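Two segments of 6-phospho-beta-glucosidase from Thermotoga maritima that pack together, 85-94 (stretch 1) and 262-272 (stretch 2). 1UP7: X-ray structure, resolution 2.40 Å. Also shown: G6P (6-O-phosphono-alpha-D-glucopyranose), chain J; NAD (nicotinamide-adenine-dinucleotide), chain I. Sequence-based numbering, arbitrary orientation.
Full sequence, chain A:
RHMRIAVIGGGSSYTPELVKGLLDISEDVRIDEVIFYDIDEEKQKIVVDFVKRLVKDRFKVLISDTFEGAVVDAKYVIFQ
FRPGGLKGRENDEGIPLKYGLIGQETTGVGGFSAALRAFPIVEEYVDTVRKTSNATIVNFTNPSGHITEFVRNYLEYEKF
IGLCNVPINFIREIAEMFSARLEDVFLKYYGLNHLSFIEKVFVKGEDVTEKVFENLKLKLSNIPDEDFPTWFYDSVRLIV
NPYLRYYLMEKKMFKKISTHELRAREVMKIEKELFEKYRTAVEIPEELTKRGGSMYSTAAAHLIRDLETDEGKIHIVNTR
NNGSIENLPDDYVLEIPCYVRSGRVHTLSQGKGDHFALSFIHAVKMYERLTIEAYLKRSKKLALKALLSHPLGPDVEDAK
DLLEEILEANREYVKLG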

ATOM      1  N   GLY A  85     -30.189  26.544   7.255  1.00 17.88           N
ATOM      2  CA  GLY A  85     -30.100  27.693   8.134  1.00 17.74           C
ATOM      3  C   GLY A  85     -29.778  27.375   9.585  1.00 18.75           C
ATOM      4  O   GLY A  85     -29.458  26.227   9.962  1.00 18.78           O
ATOM      5  N   LEU A  86     -29.881  28.405  10.412  1.00 19.32           N
ATOM      6  CA  LEU A  86     -29.635  28.277  11.839  1.00 20.04           C
ATOM      7  C   LEU A  86     -30.683  27.428  12.522  1.00 20.02           C
ATOM      8  O   LEU A  86     -30.441  26.884  13.591  1.00 20.59           O
ATOM      9  CB  LEU A  86     -29.494  29.660  12.494  1.00 19.96           C
ATOM     10  CG  LEU A  86     -28.200  30.421  12.100  1.00 19.76           C
ATOM     11  CD1 LEU A  86     -28.328  31.887  12.598  1.00 19.31           C
ATOM     12  CD2 LEU A  86     -26.912  29.713  12.638  1.00 18.15           C
ATOM     13  N   LYS A  87     -31.843  27.277  11.896  1.00 19.79           N
ATOM     14  CA  LYS A  87     -32.819  26.367  12.478  1.00 19.92           C
ATOM     15  C   LYS A  87     -32.471  24.902  12.250  1.00 19.47           C
ATOM     16  O   LYS A  87     -32.755  24.075  13.095  1.00 19.61           O
ATOM     17  CB  LYS A  87     -34.263  26.774  12.159  1.00 20.73           C
ATOM     18  CG  LYS A  87     -34.752  26.485  10.796  1.00 23.12           C
ATOM     19  N   GLY A  88     -31.775  24.601  11.149  1.00 19.42           N
ATOM     20  CA  GLY A  88     -31.137  23.303  10.968  1.00 18.94           C
ATOM     21  C   GLY A  88     -30.068  23.038  12.017  1.00 18.75           C
ATOM     22  O   GLY A  88     -30.020  21.948  12.569  1.00 18.81           O
ATOM     23  N   ARG A  89     -29.250  24.053  12.303  1.00 18.94           N
ATOM     24  CA  ARG A  89     -28.196  23.978  13.311  1.00 19.17           C
ATOM     25  C   ARG A  89     -28.822  23.718  14.697  1.00 18.96           C
ATOM     26  O   ARG A  89     -28.320  22.888  15.467  1.00 18.97           O
ATOM     27  CB  ARG A  89     -27.394  25.279  13.261  1.00 18.84           C
ATOM     28  CG  ARG A  89     -26.071  25.217  13.977  1.00 20.28           C
ATOM     29  CD  ARG A  89     -25.460  26.565  14.174  1.00 19.24           C
ATOM     30  NE  ARG A  89     -24.432  26.542  15.193  1.00 21.11           N
ATOM     31  CZ  ARG A  89     -23.453  27.434  15.271  1.00 22.59           C
ATOM     32  NH1 ARG A  89     -23.388  28.438  14.386  1.00 21.65           N
ATOM     33  NH2 ARG A  89     -22.549  27.337  16.238  1.00 20.54           N
ATOM     34  N   GLU A  90     -29.937  24.399  14.978  1.00 18.75           N
ATOM     35  CA  GLU A  90     -30.647  24.262  16.254  1.00 18.99           C
ATOM     36  C   GLU A  90     -31.090  22.810  16.485  1.00 18.65           C
ATOM     37  O   GLU A  90     -30.882  22.245  17.568  1.00 18.53           O
ATOM     38  CB  GLU A  90     -31.855  25.201  16.290  1.00 19.34           C
ATOM     39  CG  GLU A  90     -32.361  25.460  17.692  1.00 20.67           C
ATOM     40  CD  GLU A  90     -33.644  26.275  17.748  1.00 25.06           C
ATOM     41  OE1 GLU A  90     -33.910  27.061  16.794  1.00 27.20           O
ATOM     42  OE2 GLU A  90     -34.399  26.147  18.772  1.00 25.65           O
ATOM     43  N   ASN A  91     -31.690  22.216  15.453  1.00 18.26           N
ATOM     44  CA  ASN A  91     -32.049  20.799  15.468  1.00 18.39           C
ATOM     45  C   ASN A  91     -30.821  19.916  15.629  1.00 18.27           C
ATOM     46  O   ASN A  91     -30.856  18.974  16.426  1.00 18.48           O
ATOM     47  CB  ASN A  91     -32.804  20.384  14.181  1.00 18.51           C
ATOM     48  CG  ASN A  91     -34.184  21.058  14.030  1.00 18.15           C
ATOM     49  OD1 ASN A  91     -34.837  21.369  14.999  1.00 15.30           O
ATOM     50  ND2 ASN A  91     -34.612  21.265  12.783  1.00 16.35           N
ATOM     51  N   ASP A  92     -29.756  20.235  14.886  1.00 17.73           N
ATOM     52  CA  ASP A  92     -28.492  19.518  14.978  1.00 18.37           C
ATOM     53  C   ASP A  92     -27.946  19.411  16.408  1.00 18.25           C
ATOM     54  O   ASP A  92     -27.553  18.325  16.813  1.00 18.06           O
ATOM     55  CB  ASP A  92     -27.431  20.171  14.066  1.00 18.64           C
ATOM     56  CG  ASP A  92     -27.718  19.989  12.569  1.00 19.71           C
ATOM     57  OD1 ASP A  92     -28.513  19.098  12.185  1.00 19.77           O
ATOM     58  OD2 ASP A  92     -27.166  20.705  11.699  1.00 17.97           O
ATOM     59  N   GLU A  93     -27.921  20.538  17.126  1.00 18.09           N
ATOM     60  CA  GLU A  93     -27.363  20.629  18.469  1.00 18.69           C
ATOM     61  C   GLU A  93     -28.337  20.100  19.521  1.00 18.27           C
ATOM     62  O   GLU A  93     -27.933  19.416  20.456  1.00 18.41           O
ATOM     63  CB  GLU A  93     -26.965  22.091  18.785  1.00 18.75           C
ATOM     64  CG  GLU A  93     -26.049  22.726  17.750  1.00 18.58           C
ATOM     65  CD  GLU A  93     -25.875  24.235  17.938  1.00 21.15           C
ATOM     66  OE1 GLU A  93     -26.821  24.901  18.419  1.00 20.18           O
ATOM     67  OE2 GLU A  93     -24.792  24.769  17.590  1.00 19.92           O
ATOM     68  N   GLY A  94     -29.624  20.400  19.343  1.00 17.91           N
ATOM     69  CA  GLY A  94     -30.641  20.142  20.376  1.00 17.58           C
ATOM     70  C   GLY A  94     -31.158  18.715  20.495  1.00 17.66           C
ATOM     71  O   GLY A  94     -31.339  18.199  21.607  1.00 17.54           O
ATOM     72  N   LEU A 262     -28.539  26.866  23.542  1.00 19.33           N
ATOM     73  CA  LEU A 262     -27.984  26.291  22.311  1.00 19.79           C
ATOM     74  C   LEU A 262     -27.178  27.339  21.544  1.00 19.60           C
ATOM     75  O   LEU A 262     -27.654  28.456  21.350  1.00 19.42           O
ATOM     76  CB  LEU A 262     -29.088  25.734  21.399  1.00 19.79           C
ATOM     77  CG  LEU A 262     -29.800  24.433  21.833  1.00 20.72           C
ATOM     78  CD1 LEU A 262     -31.053  24.228  21.015  1.00 20.64           C
ATOM     79  CD2 LEU A 262     -28.902  23.199  21.773  1.00 19.35           C
ATOM     80  N   ARG A 263     -25.962  26.990  21.142  1.00 19.60           N
ATOM     81  CA  ARG A 263     -25.119  27.915  20.426  1.00 20.05           C
ATOM     82  C   ARG A 263     -25.897  28.545  19.260  1.00 20.11           C
ATOM     83  O   ARG A 263     -25.832  29.756  19.042  1.00 19.76           O
ATOM     84  CB  ARG A 263     -23.906  27.190  19.887  1.00 20.16           C
ATOM     85  CG  ARG A 263     -22.924  28.098  19.182  1.00 22.28           C
ATOM     86  CD  ARG A 263     -22.391  29.294  20.022  1.00 24.01           C
ATOM     87  NE  ARG A 263     -21.659  30.214  19.141  1.00 24.54           N
ATOM     88  CZ  ARG A 263     -21.394  31.489  19.414  1.00 25.37           C
ATOM     89  NH1 ARG A 263     -21.794  32.027  20.560  1.00 23.60           N
ATOM     90  NH2 ARG A 263     -20.727  32.231  18.525  1.00 24.74           N
ATOM     91  N   ALA A 264     -26.643  27.717  18.515  1.00 20.10           N
ATOM     92  CA  ALA A 264     -27.384  28.211  17.357  1.00 20.28           C
ATOM     93  C   ALA A 264     -28.331  29.339  17.713  1.00 20.59           C
ATOM     94  O   ALA A 264     -28.503  30.262  16.906  1.00 20.60           O
ATOM     95  CB  ALA A 264     -28.160  27.080  16.595  1.00 20.34           C
ATOM     96  N   ARG A 265     -28.957  29.275  18.891  1.00 20.50           N
ATOM     97  CA  ARG A 265     -29.804  30.368  19.323  1.00 21.01           C
ATOM     98  C   ARG A 265     -29.025  31.607  19.707  1.00 21.11           C
ATOM     99  O   ARG A 265     -29.539  32.708  19.487  1.00 21.16           O
ATOM    100  CB  ARG A 265     -30.823  29.990  20.418  1.00 21.47           C
ATOM    101  CG  ARG A 265     -31.935  29.064  19.974  1.00 22.04           C
ATOM    102  CD  ARG A 265     -32.705  28.455  21.118  1.00 25.06           C
ATOM    103  NE  ARG A 265     -33.784  29.321  21.616  1.00 26.12           N
ATOM    104  CZ  ARG A 265     -35.034  29.258  21.181  1.00 27.38           C
ATOM    105  NH1 ARG A 265     -35.364  28.373  20.242  1.00 27.21           N
ATOM    106  NH2 ARG A 265     -35.962  30.068  21.678  1.00 26.95           N
ATOM    107  N   GLU A 266     -27.810  31.470  20.253  1.00 21.22           N
ATOM    108  CA  GLU A 266     -27.084  32.704  20.543  1.00 21.61           C
ATOM    109  C   GLU A 266     -26.620  33.323  19.237  1.00 20.87           C
ATOM    110  O   GLU A 266     -26.712  34.517  19.078  1.00 20.93           O
ATOM    111  CB  GLU A 266     -26.036  32.620  21.658  1.00 21.95           C
ATOM    112  CG  GLU A 266     -25.038  31.480  21.643  1.00 25.16           C
ATOM    113  CD  GLU A 266     -24.201  31.467  22.951  1.00 29.84           C
ATOM    114  OE1 GLU A 266     -24.743  31.889  24.016  1.00 29.44           O
ATOM    115  OE2 GLU A 266     -23.013  31.036  22.928  1.00 30.15           O
ATOM    116  N   VAL A 267     -26.233  32.493  18.274  1.00 20.90           N
ATOM    117  CA  VAL A 267     -25.811  32.997  16.973  1.00 20.91           C
ATOM    118  C   VAL A 267     -26.964  33.738  16.250  1.00 21.28           C
ATOM    119  O   VAL A 267     -26.727  34.736  15.593  1.00 21.74           O
ATOM    120  CB  VAL A 267     -25.281  31.895  16.094  1.00 20.74           C
ATOM    121  CG1 VAL A 267     -25.112  32.407  14.700  1.00 19.52           C
ATOM    122  CG2 VAL A 267     -23.949  31.316  16.664  1.00 20.04           C
ATOM    123  N   MET A 268     -28.203  33.272  16.388  1.00 21.18           N
ATOM    124  CA  MET A 268     -29.328  34.015  15.821  1.00 21.38           C
ATOM    125  C   MET A 268     -29.419  35.417  16.404  1.00 21.44           C
ATOM    126  O   MET A 268     -29.688  36.359  15.660  1.00 21.63           O
ATOM    127  CB  MET A 268     -30.698  33.340  16.004  1.00 21.39           C
ATOM    128  CG  MET A 268     -30.939  32.056  15.196  1.00 22.90           C
ATOM    129  SD  MET A 268     -32.459  31.231  15.793  1.00 25.84           S
ATOM    130  CE  MET A 268     -32.416  29.655  14.915  1.00 23.32           C
ATOM    131  N   LYS A 269     -29.256  35.558  17.725  1.00 21.18           N
ATOM    132  CA  LYS A 269     -29.250  36.882  18.345  1.00 21.19           C
ATOM    133  C   LYS A 269     -28.082  37.718  17.803  1.00 20.75           C
ATOM    134  O   LYS A 269     -28.298  38.847  17.394  1.00 20.61           O
ATOM    135  CB  LYS A 269     -29.169  36.829  19.873  1.00 21.50           C
ATOM    136  CG  LYS A 269     -30.492  36.588  20.597  1.00 24.65           C
ATOM    137  CD  LYS A 269     -30.287  35.578  21.756  1.00 27.10           C
ATOM    138  CE  LYS A 269     -31.550  35.340  22.564  1.00 27.81           C
ATOM    139  NZ  LYS A 269     -31.497  36.088  23.868  1.00 29.02           N
ATOM    140  N   ILE A 270     -26.870  37.166  17.817  1.00 20.35           N
ATOM    141  CA  ILE A 270     -25.693  37.866  17.336  1.00 20.54           C
ATOM    142  C   ILE A 270     -25.927  38.345  15.892  1.00 20.76           C
ATOM    143  O   ILE A 270     -25.678  39.505  15.554  1.00 20.45           O
ATOM    144  CB  ILE A 270     -24.478  36.915  17.411  1.00 21.03           C
ATOM    145  CG1 ILE A 270     -23.982  36.794  18.863  1.00 19.97           C
ATOM    146  CG2 ILE A 270     -23.375  37.306  16.397  1.00 20.42           C
ATOM    147  CD1 ILE A 270     -23.390  35.398  19.138  1.00 20.05           C
ATOM    148  N   GLU A 271     -26.422  37.439  15.053  1.00 20.95           N
ATOM    149  CA  GLU A 271     -26.669  37.737  13.657  1.00 21.47           C
ATOM    150  C   GLU A 271     -27.700  38.851  13.449  1.00 21.44           C
ATOM    151  O   GLU A 271     -27.540  39.695  12.562  1.00 21.64           O
ATOM    152  CB  GLU A 271     -27.124  36.479  12.948  1.00 22.38           C
ATOM    153  CG  GLU A 271     -25.975  35.742  12.271  1.00 26.06           C
ATOM    154  CD  GLU A 271     -26.469  34.897  11.112  1.00 31.84           C
ATOM    155  OE1 GLU A 271     -27.664  35.075  10.714  1.00 32.72           O
ATOM    156  OE2 GLU A 271     -25.666  34.055  10.603  1.00 33.90           O
ATOM    157  N   LYS A 272     -28.753  38.863  14.256  1.00 20.86           N
ATOM    158  CA  LYS A 272     -29.768  39.894  14.124  1.00 20.90           C
ATOM    159  C   LYS A 272     -29.230  41.275  14.495  1.00 21.21           C
ATOM    160  O   LYS A 272     -29.694  42.276  13.937  1.00 21.13           O
ATOM    161  CB  LYS A 272     -31.024  39.601  14.960  1.00 21.22           C
TER
HETATM  162  C1  G6P J1417     -14.702  27.646  14.808  1.00 60.29           C
HETATM  163  C2  G6P J1417     -14.707  26.469  13.794  1.00 59.37           C
HETATM  164  C3  G6P J1417     -15.731  26.739  12.693  1.00 59.26           C
HETATM  165  C4  G6P J1417     -17.095  26.839  13.357  1.00 58.48           C
HETATM  166  C5  G6P J1417     -17.078  28.049  14.310  1.00 58.06           C
HETATM  167  C6  G6P J1417     -18.408  28.170  15.041  1.00 55.32           C
HETATM  168  O1  G6P J1417     -13.812  27.468  15.926  1.00 60.16           O
HETATM  169  O2  G6P J1417     -13.439  26.235  13.183  1.00 58.61           O
HETATM  170  O3  G6P J1417     -15.714  25.750  11.658  1.00 59.68           O
HETATM  171  O4  G6P J1417     -18.132  26.896  12.377  1.00 56.62           O
HETATM  172  O5  G6P J1417     -16.029  27.931  15.306  1.00 59.56           O
HETATM  173  O6  G6P J1417     -18.714  29.526  15.326  1.00 52.15           O
HETATM  174  P   G6P J1417     -20.240  30.004  15.517  1.00 48.03           P
HETATM  175  O1P G6P J1417     -20.195  31.512  15.600  1.00 50.36           O
HETATM  176  O2P G6P J1417     -20.925  29.485  16.772  1.00 47.42           O
HETATM  177  O3P G6P J1417     -20.997  29.563  14.297  1.00 46.24           O
HETATM  178  PA  NAD I1416     -25.505  31.474   7.773  1.00 39.58           P
HETATM  179  O1A NAD I1416     -26.683  30.888   8.442  1.00 39.58           O
HETATM  180  O2A NAD I1416     -25.382  33.011   7.865  1.00 42.49           O
HETATM  181  O5B NAD I1416     -25.642  31.005   6.229  1.00 36.88           O
HETATM  182  C5B NAD I1416     -24.985  31.727   5.220  1.00 31.06           C
HETATM  183  C4B NAD I1416     -25.949  32.042   4.084  1.00 27.54           C
HETATM  184  O4B NAD I1416     -26.248  30.863   3.340  1.00 29.02           O
HETATM  185  C3B NAD I1416     -27.288  32.627   4.514  1.00 26.05           C
HETATM  186  O3B NAD I1416     -27.389  33.934   3.967  1.00 21.96           O
HETATM  187  C2B NAD I1416     -28.336  31.691   3.908  1.00 25.76           C
HETATM  188  O2B NAD I1416     -29.451  32.391   3.396  1.00 23.91           O
HETATM  189  C1B NAD I1416     -27.543  31.077   2.769  1.00 26.16           C
HETATM  190  N9A NAD I1416     -28.048  29.801   2.272  1.00 26.81           N
HETATM  191  C8A NAD I1416     -28.669  28.767   2.948  1.00 24.99           C
HETATM  192  N7A NAD I1416     -28.901  27.796   2.038  1.00 27.63           N
HETATM  193  C5A NAD I1416     -28.407  28.150   0.838  1.00 25.50           C
HETATM  194  C6A NAD I1416     -28.388  27.548  -0.414  1.00 27.10           C
HETATM  195  N6A NAD I1416     -28.916  26.346  -0.620  1.00 24.93           N
HETATM  196  N1A NAD I1416     -27.805  28.222  -1.480  1.00 26.83           N
HETATM  197  C2A NAD I1416     -27.268  29.486  -1.304  1.00 25.65           C
HETATM  198  N3A NAD I1416     -27.321  30.083  -0.067  1.00 25.38           N
HETATM  199  C4A NAD I1416     -27.881  29.424   0.973  1.00 26.29           C
HETATM  200  O3  NAD I1416     -24.226  30.758   8.437  1.00 39.74           O
HETATM  201  PN  NAD I1416     -22.704  31.255   8.477  1.00 36.98           P
HETATM  202  O1N NAD I1416     -22.415  31.362   9.930  1.00 41.41           O
HETATM  203  O2N NAD I1416     -22.428  32.370   7.597  1.00 39.33           O
HETATM  204  O5D NAD I1416     -21.882  30.041   7.838  1.00 39.15           O
HETATM  205  C5D NAD I1416     -22.225  29.383   6.633  1.00 36.12           C
HETATM  206  C4D NAD I1416     -21.492  28.032   6.605  1.00 37.30           C
HETATM  207  O4D NAD I1416     -20.072  28.172   6.637  1.00 36.78           O
HETATM  208  C3D NAD I1416     -21.841  27.166   7.806  1.00 35.07           C
HETATM  209  O3D NAD I1416     -21.969  25.869   7.308  1.00 35.30           O
HETATM  210  C2D NAD I1416     -20.635  27.279   8.733  1.00 35.83           C
HETATM  211  O2D NAD I1416     -20.407  26.152   9.562  1.00 33.84           O
HETATM  212  C1D NAD I1416     -19.484  27.582   7.801  1.00 37.91           C
HETATM  213  N1N NAD I1416     -18.655  28.658   8.352  1.00 43.50           N
HETATM  214  C2N NAD I1416     -18.436  29.717   7.500  1.00 44.47           C
HETATM  215  C3N NAD I1416     -17.676  30.796   7.880  1.00 47.55           C
HETATM  216  C7N NAD I1416     -17.494  31.932   6.901  1.00 50.35           C
HETATM  217  O7N NAD I1416     -16.241  32.549   6.672  1.00 51.89           O
HETATM  218  N7N NAD I1416     -18.570  32.352   6.219  1.00 52.29           N
HETATM  219  C4N NAD I1416     -17.134  30.780   9.168  1.00 49.80           C
HETATM  220  C5N NAD I1416     -17.341  29.703  10.052  1.00 47.38           C
HETATM  221  C6N NAD I1416     -18.119  28.628   9.622  1.00 46.00           C

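How do the two helices meet? They run nearly antiparallel, at 155° between their N-to-C directions, with axes 8.7 Å apart at closest approach. Ala264 lies where the backbones come close, its CA 5.2 Å from Glu90 CA; its methyl sits as a knob among Leu86, Arg89, Glu90 and Glu93, with CB 3.6 Å from Glu90 N.

What does Leu86, the residue with the most covered surface, contribute? Its CB points toward the second helix; CD1 lies 3.7 Å from Met268 CG and 3.9 Å from Val267 CG1, and CD2 lies 3.8 Å from Val267 CG1. These are apolar contacts, shielding carbon from solvent.

How does Glu90 join in when its CA-to-CB bond points sideways? The extended side chain carries its end nearer, and OE2 accepts a hydrogen bond from Arg265 NH1 at 2.8 Å, forming a salt bridge. Its aliphatic part also packs, with CG 3.8 Å from Leu262 CD1.

What holds the start of the second helix? Glu93 OE1 accepts a hydrogen bond from Ala264 N at 2.8 Å, using an amide in the helix's first turn. Nearby, Arg89 NH2 and Arg263 NE stand 4.2 Å apart despite like charge; both donate to G6P O2P, at 2.7 and 2.6 Å respectively, so the negative phosphate offsets their repulsion.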